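Local coordinates for glycoside hydrolase family protein (Novosphingobium sp. PP1Y, PDB 6Q2F) that acts as an alpha-L-rhamnosidase, a glycoside hydrolase that probably removes L-rhamnose from rhamnosylated substrates, and holds a sodium ion, at residues R524-R529 with L550-R555; D393-V398 with S798-L803; A805-A810 with E835-E840; R529-A534 with T538-R543; S172-G175 with F180-L183. All coordinates share one frame; numbering follows the deposited sequence.

Interaction 1 (R524-R529 with L550-R555); sequences RGYDAR and LYDYRR
Y526 and D552 make the one hydrogen bond between the two segments. The phenol OH of Y526 donates to OD2 of D552 at 2.5 Å, a very short distance whose exact value should not be pressed. OD2 lies at the edge of the Y526 ring, and the carboxylate plane is turned 66° from the ring. OD2 also accepts from N830 N and OD1 from S829 OG, so this buried carboxylate is gripped from several directions. Nonpolar packing falls to R524. Its chain bends at chi2 and chi3 and lays CD against D552 CB at 3.6 Å. R555 CG lies over one face of its guanidinium, toward the rim, 3.5 Å above the plane. The charges are like ones: R524 NH2 and R555 NE are 3.7 Å apart. R524 pairs with D559; a pairing of R555 NH1 with E740 is less certain, as NH1 is doubtfully placed. A leucine in place of R524 would probably leave D559 without its charged mate and R555 CG without the flat group it rests on. Helix 543-575 and its entry loop belong to the connection between parallel strands 497-502 and 579-582, a beta-alpha-beta crossover of the (beta/alpha)8 barrel, probably the catalytic domain.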
# COMPACT_ATOMS: atom_id res chain seq x y z
N ARG A 524 3.17 -27.58 -1.61
CA ARG A 524 3.45 -27.96 -0.23
C ARG A 524 4.02 -29.36 -0.09
O ARG A 524 4.52 -29.71 0.99
CB ARG A 524 2.17 -27.86 0.62
CG ARG A 524 1.39 -26.53 0.44
CD ARG A 524 1.97 -25.43 1.31
NE ARG A 524 3.19 -24.85 0.77
CZ ARG A 524 3.20 -23.82 -0.08
NH1 ARG A 524 2.05 -23.29 -0.49
NH2 ARG A 524 4.36 -23.31 -0.52
N GLY A 525 3.92 -30.19 -1.12
CA GLY A 525 4.52 -31.51 -1.09
C GLY A 525 3.71 -32.61 -0.45
O GLY A 525 4.27 -33.69 -0.22
N TYR A 526 2.45 -32.38 -0.10
CA TYR A 526 1.62 -33.45 0.44
C TYR A 526 0.16 -33.24 0.05
O TYR A 526 -0.23 -32.15 -0.37
CB TYR A 526 1.75 -33.58 1.98
CG TYR A 526 1.24 -32.40 2.81
CD1 TYR A 526 2.01 -31.26 2.99
CD2 TYR A 526 -0.00 -32.45 3.47
CE1 TYR A 526 1.56 -30.18 3.77
CE2 TYR A 526 -0.46 -31.38 4.26
CZ TYR A 526 0.33 -30.25 4.40
OH TYR A 526 -0.13 -29.20 5.18
N ASP A 527 -0.62 -34.30 0.20
CA ASP A 527 -2.02 -34.34 -0.22
C ASP A 527 -2.90 -33.60 0.80
O ASP A 527 -2.94 -33.98 1.98
CB ASP A 527 -2.45 -35.80 -0.35
CG ASP A 527 -3.81 -35.97 -1.01
OD1 ASP A 527 -4.54 -34.97 -1.21
OD2 ASP A 527 -4.16 -37.13 -1.32
N ALA A 528 -3.61 -32.56 0.36
CA ALA A 528 -4.49 -31.83 1.27
C ALA A 528 -5.79 -32.57 1.59
O ALA A 528 -6.44 -32.22 2.58
CB ALA A 528 -4.83 -30.45 0.71
N ARG A 529 -6.17 -33.59 0.81
CA ARG A 529 -7.49 -34.20 0.96
C ARG A 529 -7.81 -34.67 2.37
O ARG A 529 -8.91 -34.37 2.86
CB ARG A 529 -7.65 -35.35 -0.05
CG ARG A 529 -8.27 -34.87 -1.36
CD ARG A 529 -7.65 -35.54 -2.59
NE ARG A 529 -8.21 -36.86 -2.86
CZ ARG A 529 -7.52 -37.99 -2.80
NH1 ARG A 529 -6.23 -37.97 -2.48
NH2 ARG A 529 -8.11 -39.15 -3.06
N LEU A 550 -3.68 -25.59 7.91
CA LEU A 550 -4.37 -24.38 7.50
C LEU A 550 -3.37 -23.31 7.07
O LEU A 550 -3.58 -22.64 6.05
CB LEU A 550 -5.29 -23.90 8.63
CG LEU A 550 -6.36 -24.96 8.93
CD1 LEU A 550 -7.07 -24.74 10.27
CD2 LEU A 550 -7.38 -25.06 7.79
N TYR A 551 -2.26 -23.16 7.81
CA TYR A 551 -1.16 -22.31 7.36
C TYR A 551 -0.73 -22.68 5.94
O TYR A 551 -0.57 -21.80 5.08
CB TYR A 551 0.04 -22.43 8.31
CG TYR A 551 1.31 -21.76 7.78
CD1 TYR A 551 2.20 -22.46 6.99
CD2 TYR A 551 1.58 -20.43 8.06
CE1 TYR A 551 3.36 -21.85 6.48
CE2 TYR A 551 2.75 -19.81 7.56
CZ TYR A 551 3.61 -20.53 6.77
OH TYR A 551 4.77 -19.94 6.26
N ASP A 552 -0.51 -23.97 5.68
CA ASP A 552 -0.12 -24.43 4.35
C ASP A 552 -1.20 -24.11 3.32
O ASP A 552 -0.89 -23.81 2.16
CB ASP A 552 0.14 -25.95 4.37
CG ASP A 552 1.44 -26.31 5.07
OD1 ASP A 552 2.32 -25.42 5.13
OD2 ASP A 552 1.59 -27.47 5.53
N TYR A 553 -2.46 -24.19 3.72
CA TYR A 553 -3.54 -23.88 2.79
C TYR A 553 -3.55 -22.39 2.47
O TYR A 553 -3.60 -22.00 1.30
CB TYR A 553 -4.88 -24.34 3.37
CG TYR A 553 -6.01 -24.35 2.38
CD1 TYR A 553 -6.26 -25.48 1.61
CD2 TYR A 553 -6.81 -23.23 2.20
CE1 TYR A 553 -7.29 -25.50 0.70
CE2 TYR A 553 -7.85 -23.24 1.28
CZ TYR A 553 -8.08 -24.38 0.53
OH TYR A 553 -9.11 -24.41 -0.38
N ARG A 554 -3.47 -21.55 3.51
CA ARG A 554 -3.37 -20.11 3.28
C ARG A 554 -2.15 -19.78 2.44
O ARG A 554 -2.21 -18.90 1.57
CB ARG A 554 -3.32 -19.36 4.62
CG ARG A 554 -4.63 -19.44 5.42
CD ARG A 554 -4.63 -18.43 6.56
NE ARG A 554 -3.43 -18.57 7.37
CZ ARG A 554 -3.28 -19.47 8.34
NH1 ARG A 554 -4.27 -20.31 8.64
NH2 ARG A 554 -2.15 -19.53 9.02
N ARG A 555 -1.05 -20.50 2.66
CA ARG A 555 0.17 -20.19 1.91
C ARG A 555 0.01 -20.55 0.45
O ARG A 555 0.55 -19.86 -0.44
CB ARG A 555 1.35 -20.92 2.54
CG ARG A 555 2.66 -20.65 1.81
CD ARG A 555 3.85 -20.92 2.70
NE ARG A 555 5.11 -20.71 2.01
CZ ARG A 555 6.29 -20.65 2.61
NH1 ARG A 555 6.35 -20.78 3.93
NH2 ARG A 555 7.40 -20.45 1.90

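Interaction 2 (D393-V398 with S798-L803); sequences DYYALV and SSHMTL
Y395 and H800 have the nearest CA atoms of the two segments, 8.4 Å apart, and each sends its CB toward the other loop. An Asx turn shapes the first loop at this point: D393 OD1 accepts from Y395 N at 3.0 Å. The side chains meet as a face-to-face stack. The centroids of the Y395 and H800 rings are 3.9 Å apart and the planes differ by 9°. The two groups run past each other in opposite directions, so each ring lies over the base of its partner. H800 CB sits above the phenol end of Y395, 3.5 Å from CZ, and makes a CH-pi contact with that face. In return, Y395 CG lies over the centre of the imidazole. Y395 holds CG anti to its carbonyl carbon (chi1 -59°), and the ring lies flat against the imidazole. A water at the edge of the Y395 ring joins the loops a second time. It is 2.8 Å from Y395 OH and donates to H800 O at 2.8 Å. S799 OG adds only a weak bond to H800 ND1. Y395 also packs on E741 and P828. No direct hydrogen bond crosses between these surface loops, 400 residues apart in sequence. The contact therefore rests on dispersion and ring overlap rather than on charge or direct hydrogen bonds, and its one polar link depends on a water.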
# COMPACT_ATOMS: atom_id res chain seq x y z
N ASP A 393 -2.08 -11.60 12.45
CA ASP A 393 -0.95 -12.45 12.81
C ASP A 393 -1.51 -13.82 13.13
O ASP A 393 -2.09 -14.03 14.20
CB ASP A 393 -0.19 -11.87 14.01
CG ASP A 393 0.96 -12.77 14.46
OD1 ASP A 393 1.30 -13.74 13.74
OD2 ASP A 393 1.55 -12.48 15.52
N TYR A 394 -1.35 -14.76 12.19
CA TYR A 394 -1.92 -16.08 12.42
C TYR A 394 -1.16 -16.85 13.49
O TYR A 394 -1.71 -17.81 14.05
CB TYR A 394 -1.94 -16.86 11.11
CG TYR A 394 -3.12 -16.48 10.23
CD1 TYR A 394 -4.38 -16.99 10.50
CD2 TYR A 394 -2.98 -15.62 9.15
CE1 TYR A 394 -5.47 -16.68 9.73
CE2 TYR A 394 -4.09 -15.29 8.36
CZ TYR A 394 -5.33 -15.83 8.66
OH TYR A 394 -6.45 -15.55 7.90
N TYR A 395 0.07 -16.44 13.82
CA TYR A 395 0.76 -17.11 14.92
C TYR A 395 0.19 -16.68 16.26
O TYR A 395 0.35 -17.40 17.25
CB TYR A 395 2.26 -16.83 14.86
CG TYR A 395 2.91 -17.26 13.58
CD1 TYR A 395 2.48 -18.39 12.90
CD2 TYR A 395 3.95 -16.53 13.02
CE1 TYR A 395 3.06 -18.79 11.72
CE2 TYR A 395 4.54 -16.92 11.83
CZ TYR A 395 4.10 -18.06 11.18
OH TYR A 395 4.68 -18.46 10.00
N ALA A 396 -0.46 -15.51 16.31
CA ALA A 396 -1.03 -15.01 17.56
C ALA A 396 -2.27 -15.78 17.99
O ALA A 396 -2.70 -15.64 19.14
CB ALA A 396 -1.34 -13.52 17.43
N LEU A 397 -2.88 -16.56 17.10
CA LEU A 397 -4.07 -17.35 17.43
C LEU A 397 -3.64 -18.57 18.24
O LEU A 397 -3.59 -19.70 17.76
CB LEU A 397 -4.82 -17.77 16.18
CG LEU A 397 -5.13 -16.68 15.15
CD1 LEU A 397 -5.86 -17.29 13.98
CD2 LEU A 397 -5.95 -15.57 15.80
N VAL A 398 -3.34 -18.34 19.51
CA VAL A 398 -2.88 -19.43 20.38
C VAL A 398 -4.08 -20.26 20.80
O VAL A 398 -5.07 -19.74 21.32
CB VAL A 398 -2.11 -18.88 21.59
CG1 VAL A 398 -1.44 -20.01 22.34
CG2 VAL A 398 -1.09 -17.83 21.14
N SER A 798 9.99 -14.28 11.62
CA SER A 798 10.89 -15.36 11.24
C SER A 798 11.24 -16.29 12.39
O SER A 798 11.90 -17.30 12.16
CB SER A 798 12.16 -14.79 10.63
OG SER A 798 12.79 -13.94 11.55
N SER A 799 10.79 -15.99 13.62
CA SER A 799 10.87 -17.00 14.67
C SER A 799 10.11 -18.27 14.30
O SER A 799 10.39 -19.34 14.86
CB SER A 799 10.35 -16.44 15.99
OG SER A 799 8.94 -16.41 16.00
N HIS A 800 9.14 -18.19 13.40
CA HIS A 800 8.56 -19.38 12.77
C HIS A 800 9.17 -19.47 11.38
O HIS A 800 8.96 -18.59 10.55
CB HIS A 800 7.04 -19.30 12.68
CG HIS A 800 6.34 -19.36 14.00
ND1 HIS A 800 6.48 -18.40 14.97
CD2 HIS A 800 5.46 -20.26 14.50
CE1 HIS A 800 5.73 -18.70 16.01
NE2 HIS A 800 5.10 -19.83 15.75
N MSE A 801 9.90 -20.54 11.14
CA MSE A 801 10.59 -20.70 9.88
C MSE A 801 10.44 -22.12 9.35
O MSE A 801 10.50 -23.10 10.09
CB MSE A 801 12.07 -20.35 10.04
CG MSE A 801 12.85 -20.34 8.73
SE MSE A 801 14.71 -19.96 9.09
CE MSE A 801 14.52 -18.14 9.69
N THR A 802 10.24 -22.20 8.05
CA THR A 802 10.01 -23.47 7.41
C THR A 802 11.35 -24.17 7.12
O THR A 802 12.42 -23.54 7.07
CB THR A 802 9.19 -23.22 6.15
OG1 THR A 802 8.47 -24.39 5.78
CG2 THR A 802 10.07 -22.76 5.01
N LEU A 803 11.29 -25.49 6.97
CA LEU A 803 12.52 -26.23 6.67
C LEU A 803 13.12 -25.73 5.36
O LEU A 803 14.34 -25.54 5.27
CB LEU A 803 12.25 -27.73 6.60
CG LEU A 803 13.49 -28.55 6.22
CD1 LEU A 803 14.64 -28.31 7.19
CD2 LEU A 803 13.17 -30.03 6.15
O HOH W 1 6.99 -16.94 9.52

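Interaction 3 (A805-A810 with E835-E840); sequences ALRKLA and EGDLTE
R807 reaches across to E840 with two nitrogens at once. NE donates to OE2 at 2.8 Å and NH2 donates to OE1 at 2.8 Å, a side-on bidentate salt bridge. The NE bond is nearly straight, at 170°. Both oxygens lie close to the guanidinium plane, but the carboxylate plane is turned 46° from it. NE therefore meets OE2 from above the carboxylate, while NH2 comes to OE1 on the syn side. The arginine chain is extended from CG to NE. It crosses the E840 side chain at about a right angle. This is the tight part. The other side is looser. D837 OD2 forms a longer salt bridge to NH2, at 3.2 Å and oblique to the guanidinium. NH1 reaches E835 only through a water, which accepts from it at 3.0 Å. A methionine at R807 would probably leave E840 and D837 facing each other without the positive charge that they share. Beneath the network, L806 packs on W841, L844 and V845 of helix 838-848. The salt bridges link surface edges of two neighbouring helices, 803-814 and 838-848, that follow successive parallel strands of an alpha/beta sheet.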
# COMPACT_ATOMS: atom_id res chain seq x y z
N ALA A 805 12.99 -22.74 4.04
CA ALA A 805 13.71 -21.50 4.27
C ALA A 805 14.99 -21.77 5.04
O ALA A 805 16.05 -21.23 4.72
CB ALA A 805 12.84 -20.48 5.02
N LEU A 806 14.90 -22.61 6.07
CA LEU A 806 16.06 -22.86 6.92
C LEU A 806 17.18 -23.53 6.12
O LEU A 806 18.36 -23.22 6.30
CB LEU A 806 15.65 -23.72 8.11
CG LEU A 806 16.74 -24.04 9.13
CD1 LEU A 806 17.29 -22.75 9.74
CD2 LEU A 806 16.14 -24.92 10.21
N ARG A 807 16.80 -24.45 5.22
CA ARG A 807 17.77 -25.10 4.34
C ARG A 807 18.55 -24.07 3.54
O ARG A 807 19.78 -24.13 3.46
CB ARG A 807 17.05 -26.05 3.40
CG ARG A 807 16.78 -27.43 3.98
CD ARG A 807 15.76 -28.17 3.09
NE ARG A 807 15.70 -29.59 3.41
CZ ARG A 807 14.84 -30.43 2.86
NH1 ARG A 807 13.97 -29.99 1.96
NH2 ARG A 807 14.86 -31.71 3.20
N LYS A 808 17.83 -23.15 2.90
CA LYS A 808 18.50 -22.15 2.08
C LYS A 808 19.37 -21.25 2.93
O LYS A 808 20.49 -20.90 2.54
CB LYS A 808 17.48 -21.33 1.29
CG LYS A 808 18.14 -20.54 0.19
CD LYS A 808 18.61 -21.47 -0.95
CE LYS A 808 19.60 -20.75 -1.87
NZ LYS A 808 19.97 -21.54 -3.08
N LEU A 809 18.87 -20.86 4.10
CA LEU A 809 19.64 -19.99 4.98
C LEU A 809 20.91 -20.69 5.45
O LEU A 809 22.00 -20.10 5.39
CB LEU A 809 18.76 -19.59 6.16
CG LEU A 809 19.27 -18.51 7.07
CD1 LEU A 809 19.09 -17.13 6.40
CD2 LEU A 809 18.51 -18.62 8.37
N ALA A 810 20.79 -21.94 5.88
CA ALA A 810 21.97 -22.72 6.26
C ALA A 810 22.94 -22.85 5.10
O ALA A 810 24.16 -22.76 5.30
CB ALA A 810 21.56 -24.10 6.77
N GLU A 835 6.90 -35.00 4.59
CA GLU A 835 7.94 -35.55 3.75
C GLU A 835 8.98 -36.34 4.55
O GLU A 835 9.93 -36.86 3.95
CB GLU A 835 8.63 -34.43 2.95
CG GLU A 835 7.66 -33.65 2.07
CD GLU A 835 8.34 -32.65 1.13
OE1 GLU A 835 9.33 -32.02 1.53
OE2 GLU A 835 7.86 -32.52 -0.01
N GLY A 836 8.81 -36.46 5.87
CA GLY A 836 9.73 -37.24 6.68
C GLY A 836 11.03 -36.55 7.05
O GLY A 836 12.00 -37.24 7.38
N ASP A 837 11.07 -35.23 6.99
CA ASP A 837 12.26 -34.44 7.29
C ASP A 837 12.28 -33.80 8.67
O ASP A 837 12.86 -32.76 8.90
CB ASP A 837 12.50 -33.39 6.22
CG ASP A 837 12.88 -33.97 4.90
OD1 ASP A 837 13.76 -34.81 4.85
OD2 ASP A 837 12.31 -33.58 3.90
N LEU A 838 11.63 -34.44 9.58
CA LEU A 838 11.56 -34.01 10.96
C LEU A 838 12.89 -33.51 11.51
O LEU A 838 13.11 -32.32 11.71
CB LEU A 838 11.13 -35.22 11.80
CG LEU A 838 11.00 -36.58 11.11
CD1 LEU A 838 11.01 -37.73 12.10
CD2 LEU A 838 9.76 -36.58 10.25
N THR A 839 13.75 -34.47 11.75
CA THR A 839 15.08 -34.31 12.27
C THR A 839 15.98 -33.25 11.68
O THR A 839 16.75 -32.66 12.36
CB THR A 839 15.78 -35.67 12.09
OG1 THR A 839 15.08 -36.63 12.87
CG2 THR A 839 17.23 -35.66 12.48
N GLU A 840 15.89 -33.03 10.39
CA GLU A 840 16.78 -32.11 9.68
C GLU A 840 16.59 -30.67 10.13
O GLU A 840 17.56 -29.92 10.25
CB GLU A 840 16.57 -32.25 8.17
CG GLU A 840 17.44 -31.29 7.36
CD GLU A 840 17.16 -31.36 5.88
OE1 GLU A 840 16.37 -32.23 5.46
OE2 GLU A 840 17.74 -30.55 5.13
O HOH W 2 12.32 -32.15 0.71

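Interaction 4 (R529-A534 with T538-R543); sequences RPWLPA and TLVGTR
P533 O is gripped twice: T538 N donates to it at 3.0 Å, and T536 OG1 binds it as well. The T538 bond is bent, 142° at the hydrogen. A CA-H...O contact runs beside it, from A534 CA to T538 O at 3.2 Å. P533 CB lies against T538 CB at 3.8 Å. The bond ties residue i to residue i+5, as in a pi turn, and folds the chain back after residues 529-534, which have helical backbone angles without the regular helical bonds. This loop leads into helix 543-575 of the (beta/alpha)8 barrel. Its outer side meets a beta sheet: P533 touches L212 and F214 of strand 206-217. V540 fills the inside of the bend. Its CG1 stands anti to the backbone N (chi1 -175°) and lies over one face of the W531 indole, toward the rim, 3.7 Å from CE3. The other branch, CG2, packs on P533 CB at 3.9 Å. V540 O comes to 3.5 Å from W531 CZ3 and is bound by S546 OG. W531 also meets the F549 ring, with the planes about 25° apart. G541 has positive phi, and a CB modelled on it would fall 3.6 Å from W531 CH2.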
# COMPACT_ATOMS: atom_id res chain seq x y z
N ARG A 529 -6.17 -33.59 0.81
CA ARG A 529 -7.49 -34.20 0.96
C ARG A 529 -7.81 -34.67 2.37
O ARG A 529 -8.91 -34.37 2.86
CB ARG A 529 -7.65 -35.35 -0.05
CG ARG A 529 -8.27 -34.87 -1.36
CD ARG A 529 -7.65 -35.54 -2.59
NE ARG A 529 -8.21 -36.86 -2.86
CZ ARG A 529 -7.52 -37.99 -2.80
NH1 ARG A 529 -6.23 -37.97 -2.48
NH2 ARG A 529 -8.11 -39.15 -3.06
N PRO A 530 -6.93 -35.39 3.08
CA PRO A 530 -7.30 -35.83 4.44
C PRO A 530 -7.48 -34.68 5.41
O PRO A 530 -8.11 -34.86 6.46
CB PRO A 530 -6.13 -36.74 4.85
CG PRO A 530 -5.48 -37.13 3.57
CD PRO A 530 -5.61 -35.91 2.70
N TRP A 531 -6.94 -33.50 5.08
CA TRP A 531 -6.97 -32.35 5.97
C TRP A 531 -8.10 -31.38 5.66
O TRP A 531 -8.43 -30.54 6.52
CB TRP A 531 -5.63 -31.62 5.91
CG TRP A 531 -4.51 -32.52 6.31
CD1 TRP A 531 -3.75 -33.30 5.48
CD2 TRP A 531 -4.03 -32.76 7.64
NE1 TRP A 531 -2.82 -34.01 6.21
CE2 TRP A 531 -2.97 -33.70 7.54
CE3 TRP A 531 -4.38 -32.27 8.90
CZ2 TRP A 531 -2.27 -34.15 8.65
CZ3 TRP A 531 -3.68 -32.72 10.01
CH2 TRP A 531 -2.64 -33.66 9.88
N LEU A 532 -8.74 -31.49 4.50
CA LEU A 532 -9.84 -30.59 4.15
C LEU A 532 -10.88 -30.41 5.26
O LEU A 532 -11.38 -29.28 5.40
CB LEU A 532 -10.53 -31.06 2.87
CG LEU A 532 -9.63 -31.09 1.63
CD1 LEU A 532 -10.41 -31.52 0.41
CD2 LEU A 532 -8.98 -29.74 1.40
N PRO A 533 -11.24 -31.42 6.06
CA PRO A 533 -12.26 -31.18 7.10
C PRO A 533 -11.89 -30.07 8.06
O PRO A 533 -12.80 -29.44 8.63
CB PRO A 533 -12.37 -32.54 7.80
CG PRO A 533 -11.99 -33.52 6.76
CD PRO A 533 -10.88 -32.86 6.01
N ALA A 534 -10.60 -29.80 8.25
CA ALA A 534 -10.18 -28.68 9.09
C ALA A 534 -10.69 -27.35 8.55
O ALA A 534 -10.95 -26.42 9.32
CB ALA A 534 -8.66 -28.65 9.20
N THR A 538 -13.65 -29.17 11.51
CA THR A 538 -13.42 -30.49 12.09
C THR A 538 -11.93 -30.67 12.35
O THR A 538 -11.12 -30.70 11.42
CB THR A 538 -13.94 -31.59 11.18
OG1 THR A 538 -15.36 -31.53 11.12
CG2 THR A 538 -13.51 -32.96 11.72
N LEU A 539 -11.57 -30.81 13.62
CA LEU A 539 -10.18 -31.05 13.98
C LEU A 539 -9.68 -32.34 13.35
O LEU A 539 -10.32 -33.38 13.47
CB LEU A 539 -10.02 -31.11 15.50
CG LEU A 539 -8.59 -31.29 16.00
CD1 LEU A 539 -7.69 -30.16 15.53
CD2 LEU A 539 -8.58 -31.38 17.52
N VAL A 540 -8.55 -32.25 12.65
CA VAL A 540 -7.87 -33.40 12.08
C VAL A 540 -6.51 -33.49 12.75
O VAL A 540 -5.76 -32.51 12.76
CB VAL A 540 -7.73 -33.28 10.55
CG1 VAL A 540 -7.11 -34.56 9.96
CG2 VAL A 540 -9.08 -33.00 9.91
N GLY A 541 -6.19 -34.66 13.31
CA GLY A 541 -4.96 -34.81 14.07
C GLY A 541 -4.95 -33.86 15.25
O GLY A 541 -5.99 -33.46 15.78
N THR A 542 -3.75 -33.49 15.68
CA THR A 542 -3.62 -32.56 16.79
C THR A 542 -3.99 -31.15 16.33
O THR A 542 -4.02 -30.85 15.13
CB THR A 542 -2.19 -32.55 17.33
OG1 THR A 542 -1.32 -31.98 16.35
CG2 THR A 542 -1.72 -33.99 17.61
N ARG A 543 -4.28 -30.28 17.30
CA ARG A 543 -4.55 -28.88 16.96
C ARG A 543 -3.40 -28.28 16.18
O ARG A 543 -3.62 -27.47 15.26
CB ARG A 543 -4.81 -28.05 18.23
CG ARG A 543 -6.09 -28.38 18.97
CD ARG A 543 -6.36 -27.31 20.04
NE ARG A 543 -7.55 -27.63 20.83
CZ ARG A 543 -8.79 -27.41 20.42
NH1 ARG A 543 -9.01 -26.86 19.23
NH2 ARG A 543 -9.82 -27.74 21.20

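Interaction 5 (S172-G175 with F180-L183); sequences SPPG and FQTL
P174 packs its ring against Q181 and T182, the two central residues of a type II' beta turn. The turn runs from F180 to L183 and is closed by L183 N donating to F180 O at 2.8 Å. Q181 takes the position with positive phi (47°). The P174 ring can be followed atom by atom. CB lies 3.5 Å from the backbone Q181 O. CG, at the tip, meets two side chains: Q181 OE1 at 3.5 Å and T182 CG2 at 4.1 Å. CD closes the ring and stays near the same amide oxygen, with Q181 OE1 at 3.6 Å. These are van der Waals contacts, and no hydrogen bond crosses between the segments. The Q181 chain bends at chi2 (-73°), which folds its amide back beside the proline. Its NE2 is held by W155 O, on strand 151-160, so the amide is fixed from beyond this contact. V154 of that strand touches P173, P174 and Q181. The turn is thus a surface loop laid along an edge strand of a four-stranded antiparallel sheet. T182 places OG1 between its backbone N and carbonyl carbon, and CG2 is the branch that meets P174, 4.2 Å from CB.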
# COMPACT_ATOMS: atom_id res chain seq x y z
N SER A 172 -27.15 -30.92 -0.91
CA SER A 172 -26.30 -30.02 -1.67
C SER A 172 -25.69 -28.96 -0.75
O SER A 172 -26.37 -28.45 0.14
CB SER A 172 -27.11 -29.36 -2.78
OG SER A 172 -27.56 -30.30 -3.74
N PRO A 173 -24.41 -28.64 -0.91
CA PRO A 173 -23.84 -27.48 -0.22
C PRO A 173 -24.54 -26.20 -0.66
O PRO A 173 -25.09 -26.14 -1.77
CB PRO A 173 -22.37 -27.49 -0.67
CG PRO A 173 -22.11 -28.89 -1.06
CD PRO A 173 -23.39 -29.40 -1.65
N PRO A 174 -24.52 -25.16 0.17
CA PRO A 174 -25.13 -23.89 -0.23
C PRO A 174 -24.58 -23.42 -1.57
O PRO A 174 -23.41 -23.63 -1.90
CB PRO A 174 -24.72 -22.92 0.88
CG PRO A 174 -24.39 -23.80 2.04
CD PRO A 174 -23.84 -25.06 1.48
N GLY A 175 -25.46 -22.80 -2.36
CA GLY A 175 -25.06 -22.13 -3.58
C GLY A 175 -25.15 -20.61 -3.51
O GLY A 175 -25.03 -19.96 -4.54
N PHE A 180 -19.70 -16.64 3.15
CA PHE A 180 -19.59 -17.89 3.86
C PHE A 180 -20.88 -18.67 3.91
O PHE A 180 -21.89 -18.13 4.26
CB PHE A 180 -19.16 -17.54 5.26
CG PHE A 180 -19.02 -18.69 6.16
CD1 PHE A 180 -20.09 -19.14 6.87
CD2 PHE A 180 -17.81 -19.28 6.34
CE1 PHE A 180 -19.96 -20.18 7.73
CE2 PHE A 180 -17.66 -20.34 7.19
CZ PHE A 180 -18.74 -20.78 7.89
N GLN A 181 -20.84 -19.94 3.55
CA GLN A 181 -22.01 -20.79 3.60
C GLN A 181 -23.24 -20.15 2.98
O GLN A 181 -23.27 -19.86 1.82
CB GLN A 181 -22.26 -21.39 4.98
CG GLN A 181 -21.22 -22.39 5.44
CD GLN A 181 -21.31 -23.71 4.73
OE1 GLN A 181 -21.26 -23.77 3.55
NE2 GLN A 181 -21.46 -24.76 5.47
N THR A 182 -24.26 -19.96 3.79
CA THR A 182 -25.50 -19.35 3.37
C THR A 182 -25.56 -17.83 3.44
O THR A 182 -26.53 -17.28 3.04
CB THR A 182 -26.68 -19.85 4.22
OG1 THR A 182 -26.37 -19.71 5.59
CG2 THR A 182 -26.96 -21.25 3.97
N LEU A 183 -24.54 -17.18 3.95
CA LEU A 183 -24.57 -15.73 4.12
C LEU A 183 -24.66 -15.01 2.78
O LEU A 183 -24.00 -15.37 1.81
CB LEU A 183 -23.32 -15.26 4.88
CG LEU A 183 -23.24 -15.73 6.33
CD1 LEU A 183 -22.08 -15.05 7.04
CD2 LEU A 183 -24.57 -15.44 7.04

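How the interactions relate
Interactions 1 and 4 are neighbours, with centres about 11 Å apart. They share R529, and Y526 CE2 of interaction 1 packs on W531 CD1 of interaction 4 at 4.0 Å. Interaction 2 touches interaction 1 where Y395 OH lies 3.4 Å from Y551 CE2. It also touches interaction 3: L803 CD2 is 3.4 Å from D837 CB, and selenomethionine M801 packs on L806. Interaction 1 touches interaction 3, G525 CA to E835 OE2 at 3.6 Å, so interactions 1 to 4 form one patch. Interaction 5 stands apart, about 21 Å from interaction 4 between centres and about 40 Å from interaction 3. None includes a residue of the sodium site (D503, S504, E583, E586, E644).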